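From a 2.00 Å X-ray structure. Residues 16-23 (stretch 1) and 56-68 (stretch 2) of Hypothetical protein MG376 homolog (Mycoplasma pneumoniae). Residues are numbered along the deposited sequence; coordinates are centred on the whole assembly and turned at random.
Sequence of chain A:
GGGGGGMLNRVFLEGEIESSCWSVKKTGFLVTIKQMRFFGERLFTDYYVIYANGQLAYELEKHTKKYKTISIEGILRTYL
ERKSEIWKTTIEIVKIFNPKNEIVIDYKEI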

# COMPACT_ATOMS: atom_id res chain seq x y z
N GLU A 16 8.07 11.03 -7.02
CA GLU A 16 8.26 12.46 -7.15
C GLU A 16 7.13 13.22 -6.46
O GLU A 16 5.96 12.98 -6.72
CB GLU A 16 8.32 12.85 -8.64
CG GLU A 16 7.98 14.32 -8.97
CD GLU A 16 9.19 15.24 -9.06
OE1 GLU A 16 10.02 15.03 -9.97
OE2 GLU A 16 9.29 16.17 -8.24
N ILE A 17 7.50 14.13 -5.56
CA ILE A 17 6.53 14.94 -4.83
C ILE A 17 5.70 15.75 -5.83
O ILE A 17 6.25 16.53 -6.63
CB ILE A 17 7.25 15.90 -3.87
CG1 ILE A 17 8.21 15.10 -2.98
CG2 ILE A 17 6.23 16.69 -3.05
CD1 ILE A 17 9.05 15.93 -2.02
N GLU A 18 4.38 15.59 -5.79
CA GLU A 18 3.49 16.28 -6.72
C GLU A 18 2.75 17.48 -6.12
O GLU A 18 2.46 18.45 -6.82
CB GLU A 18 2.48 15.29 -7.28
CG GLU A 18 3.09 14.17 -8.12
CD GLU A 18 3.71 14.67 -9.40
OE1 GLU A 18 3.00 15.40 -10.13
OE2 GLU A 18 4.88 14.34 -9.69
N SER A 19 2.44 17.38 -4.83
CA SER A 19 1.73 18.43 -4.11
C SER A 19 1.68 17.99 -2.66
O SER A 19 2.04 16.86 -2.34
CB SER A 19 0.31 18.57 -4.64
OG SER A 19 -0.44 17.40 -4.40
N SER A 20 1.25 18.88 -1.77
CA SER A 20 1.19 18.55 -0.35
C SER A 20 0.45 19.62 0.43
O SER A 20 0.30 20.74 -0.04
CB SER A 20 2.61 18.40 0.21
OG SER A 20 3.28 19.65 0.20
N CYS A 21 -0.03 19.29 1.63
CA CYS A 21 -0.74 20.27 2.45
C CYS A 21 -0.93 19.84 3.90
O CYS A 21 -0.89 18.66 4.24
CB CYS A 21 -2.10 20.60 1.83
SG CYS A 21 -3.32 19.27 1.90
N TRP A 22 -1.15 20.84 4.75
CA TRP A 22 -1.36 20.65 6.18
C TRP A 22 -2.84 20.49 6.51
O TRP A 22 -3.68 21.16 5.91
CB TRP A 22 -0.81 21.84 6.98
CG TRP A 22 0.69 21.90 7.08
CD1 TRP A 22 1.55 22.66 6.33
CD2 TRP A 22 1.51 21.17 8.01
NE1 TRP A 22 2.84 22.46 6.75
CE2 TRP A 22 2.85 21.55 7.77
CE3 TRP A 22 1.23 20.23 9.02
CZ2 TRP A 22 3.92 21.03 8.51
CZ3 TRP A 22 2.30 19.71 9.76
CH2 TRP A 22 3.62 20.12 9.50
N SER A 23 -3.13 19.60 7.46
CA SER A 23 -4.49 19.38 7.93
C SER A 23 -4.84 20.65 8.69
O SER A 23 -3.98 21.52 8.85
CB SER A 23 -4.55 18.18 8.86
OG SER A 23 -3.69 18.37 9.97
N LEU A 56 8.37 14.55 12.44
CA LEU A 56 8.49 14.05 11.07
C LEU A 56 7.59 14.75 10.04
O LEU A 56 7.84 14.66 8.84
CB LEU A 56 8.25 12.54 11.07
CG LEU A 56 8.55 11.72 9.81
CD1 LEU A 56 9.93 12.04 9.28
CD2 LEU A 56 8.45 10.23 10.15
N ALA A 57 6.55 15.44 10.50
CA ALA A 57 5.67 16.17 9.58
C ALA A 57 6.44 17.39 9.10
O ALA A 57 6.36 17.78 7.94
CB ALA A 57 4.39 16.61 10.30
N TYR A 58 7.20 17.97 10.01
CA TYR A 58 8.01 19.14 9.73
C TYR A 58 9.26 18.79 8.93
O TYR A 58 9.79 19.64 8.21
CB TYR A 58 8.37 19.82 11.04
CG TYR A 58 7.21 20.58 11.60
CD1 TYR A 58 6.84 21.81 11.05
CD2 TYR A 58 6.46 20.07 12.66
CE1 TYR A 58 5.75 22.52 11.55
CE2 TYR A 58 5.37 20.78 13.16
CZ TYR A 58 5.02 22.00 12.61
OH TYR A 58 3.96 22.72 13.11
N GLU A 59 9.73 17.55 9.07
CA GLU A 59 10.87 17.07 8.30
C GLU A 59 10.37 16.90 6.87
O GLU A 59 11.05 17.26 5.90
CB GLU A 59 11.32 15.70 8.81
CG GLU A 59 11.90 15.67 10.20
CD GLU A 59 12.22 14.26 10.65
OE1 GLU A 59 12.95 13.56 9.91
OE2 GLU A 59 11.75 13.85 11.74
N LEU A 60 9.17 16.34 6.75
CA LEU A 60 8.55 16.09 5.47
C LEU A 60 8.38 17.39 4.68
O LEU A 60 8.77 17.48 3.51
CB LEU A 60 7.19 15.39 5.68
CG LEU A 60 6.42 14.84 4.47
CD1 LEU A 60 7.37 14.05 3.56
CD2 LEU A 60 5.26 13.96 4.95
N GLU A 61 7.80 18.40 5.32
CA GLU A 61 7.58 19.69 4.68
C GLU A 61 8.91 20.32 4.24
O GLU A 61 8.97 21.00 3.22
CB GLU A 61 6.84 20.62 5.64
CG GLU A 61 6.77 22.05 5.17
CD GLU A 61 6.01 22.93 6.13
OE1 GLU A 61 6.34 22.91 7.34
OE2 GLU A 61 5.10 23.64 5.68
N LYS A 62 9.96 20.10 5.02
CA LYS A 62 11.28 20.62 4.69
C LYS A 62 11.89 19.83 3.53
O LYS A 62 12.36 20.41 2.56
CB LYS A 62 12.18 20.57 5.93
CG LYS A 62 11.76 21.56 7.00
CD LYS A 62 12.61 21.49 8.26
CE LYS A 62 12.28 22.64 9.19
NZ LYS A 62 12.93 22.52 10.52
N HIS A 63 11.88 18.50 3.64
CA HIS A 63 12.40 17.65 2.58
C HIS A 63 11.62 17.99 1.33
O HIS A 63 12.10 17.83 0.21
CB HIS A 63 12.18 16.18 2.93
CG HIS A 63 12.59 15.22 1.84
ND1 HIS A 63 12.10 15.31 0.56
CD2 HIS A 63 13.43 14.16 1.86
CE1 HIS A 63 12.62 14.34 -0.17
NE2 HIS A 63 13.43 13.63 0.59
N THR A 64 10.40 18.47 1.53
CA THR A 64 9.54 18.86 0.42
C THR A 64 10.01 20.17 -0.23
O THR A 64 9.97 20.33 -1.45
CB THR A 64 8.08 19.00 0.93
OG1 THR A 64 7.40 17.75 0.76
CG2 THR A 64 7.35 20.11 0.21
N LYS A 65 10.46 21.12 0.58
CA LYS A 65 10.91 22.38 0.01
C LYS A 65 12.39 22.33 -0.35
O LYS A 65 13.02 23.37 -0.52
CB LYS A 65 10.63 23.53 0.99
CG LYS A 65 9.15 23.82 1.12
CD LYS A 65 8.88 25.01 2.02
CE LYS A 65 7.37 25.26 2.15
NZ LYS A 65 7.03 26.45 3.00
N LYS A 66 12.92 21.12 -0.50
CA LYS A 66 14.33 20.93 -0.83
C LYS A 66 14.60 19.90 -1.93
O LYS A 66 15.53 20.07 -2.73
CB LYS A 66 15.09 20.54 0.44
CG LYS A 66 16.58 20.43 0.29
CD LYS A 66 17.17 20.04 1.62
CE LYS A 66 18.64 19.76 1.52
NZ LYS A 66 19.14 19.30 2.85
N TYR A 67 13.79 18.84 -1.97
CA TYR A 67 13.96 17.77 -2.96
C TYR A 67 12.69 17.56 -3.78
O TYR A 67 11.60 17.95 -3.35
CB TYR A 67 14.29 16.46 -2.27
CG TYR A 67 15.50 16.51 -1.37
CD1 TYR A 67 16.78 16.66 -1.89
CD2 TYR A 67 15.37 16.32 0.00
CE1 TYR A 67 17.90 16.61 -1.07
CE2 TYR A 67 16.48 16.28 0.83
CZ TYR A 67 17.73 16.42 0.29
OH TYR A 67 18.84 16.33 1.10
N LYS A 68 12.83 16.93 -4.94
CA LYS A 68 11.69 16.64 -5.81
C LYS A 68 11.18 15.23 -5.55
O LYS A 68 9.96 14.99 -5.53
CB LYS A 68 12.08 16.79 -7.28
CG LYS A 68 12.53 18.18 -7.67
CD LYS A 68 12.76 18.28 -9.18
CE LYS A 68 13.30 19.67 -9.57
NZ LYS A 68 13.40 19.90 -11.05

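Strand 16-22 runs roughly antiparallel to helix 56-64, their N-to-C directions 144° apart and their axes 10.2 Å apart at closest approach. The register follows from that sense: Trp 22 lies by Ala 57 near one end, Ser 20 by Glu 61 in the middle, and Ile 17 by Lys 68 at the other end, beyond the helix, where the two stretches come nearest, 5.5 Å between the CA atoms of Ile 17 and Lys 68. The strand alternates as an extended chain should over its second half: Ser 20 and Trp 22 direct their CA-to-CB bonds toward the helix, while Ser 19 and Cys 21 point away.

Two hydrogen bonds join the stretches, one near each end. At the first, the backbone N of Ile 17 donates to the backbone O of Lys 68 over 2.6 Å, a short bond at 156°. It needs no particular side chain; it is possible because the segment after the helix, which leaves helical geometry at Lys 65, comes close to the strand. The second is made by side chains. The indole NE1 of Trp 22 donates to OE2 of Glu 61 over 2.8 Å and is almost perfectly straight at 178°. The carboxylate approaches the ring edge near its plane, just where the N-H points, and its negative charge makes it a strong acceptor for an otherwise apolar ring.

The six-membered part of the same indole makes the apolar contacts. CH2 of Trp 22 lies 3.7 Å from CB of Ala 57, whose small methyl lets the broad indole come close to the helix backbone. The same CH2 sits over one face of the Tyr 58 ring, 3.8 Å from its CE1. The six-membered ring of Trp 22 and the Tyr 58 ring are inclined at 44°, with centroids 4.9 Å apart, an oblique aromatic pair.

Ile 17, with chi1 m and chi2 t, extends its CD1 methyl among more polar neighbours: 3.7 Å from OG1 of Thr 64, 4.0 Å from ND1 of His 63 at that ring's edge, and 3.5 Å from the backbone O of Tyr 67. These are packing contacts, as a methyl group offers no polar hydrogen. Thr 64 OG1 makes a weak hydrogen bond back to Leu 60 O, 3.1 Å away, a common way for threonine to satisfy its hydroxyl within a helix.

Glu 16 is less comfortably placed. Its OE2 lies 3.0 Å from Lys 68 O, but both atoms are acceptors, so no hydrogen bond links them.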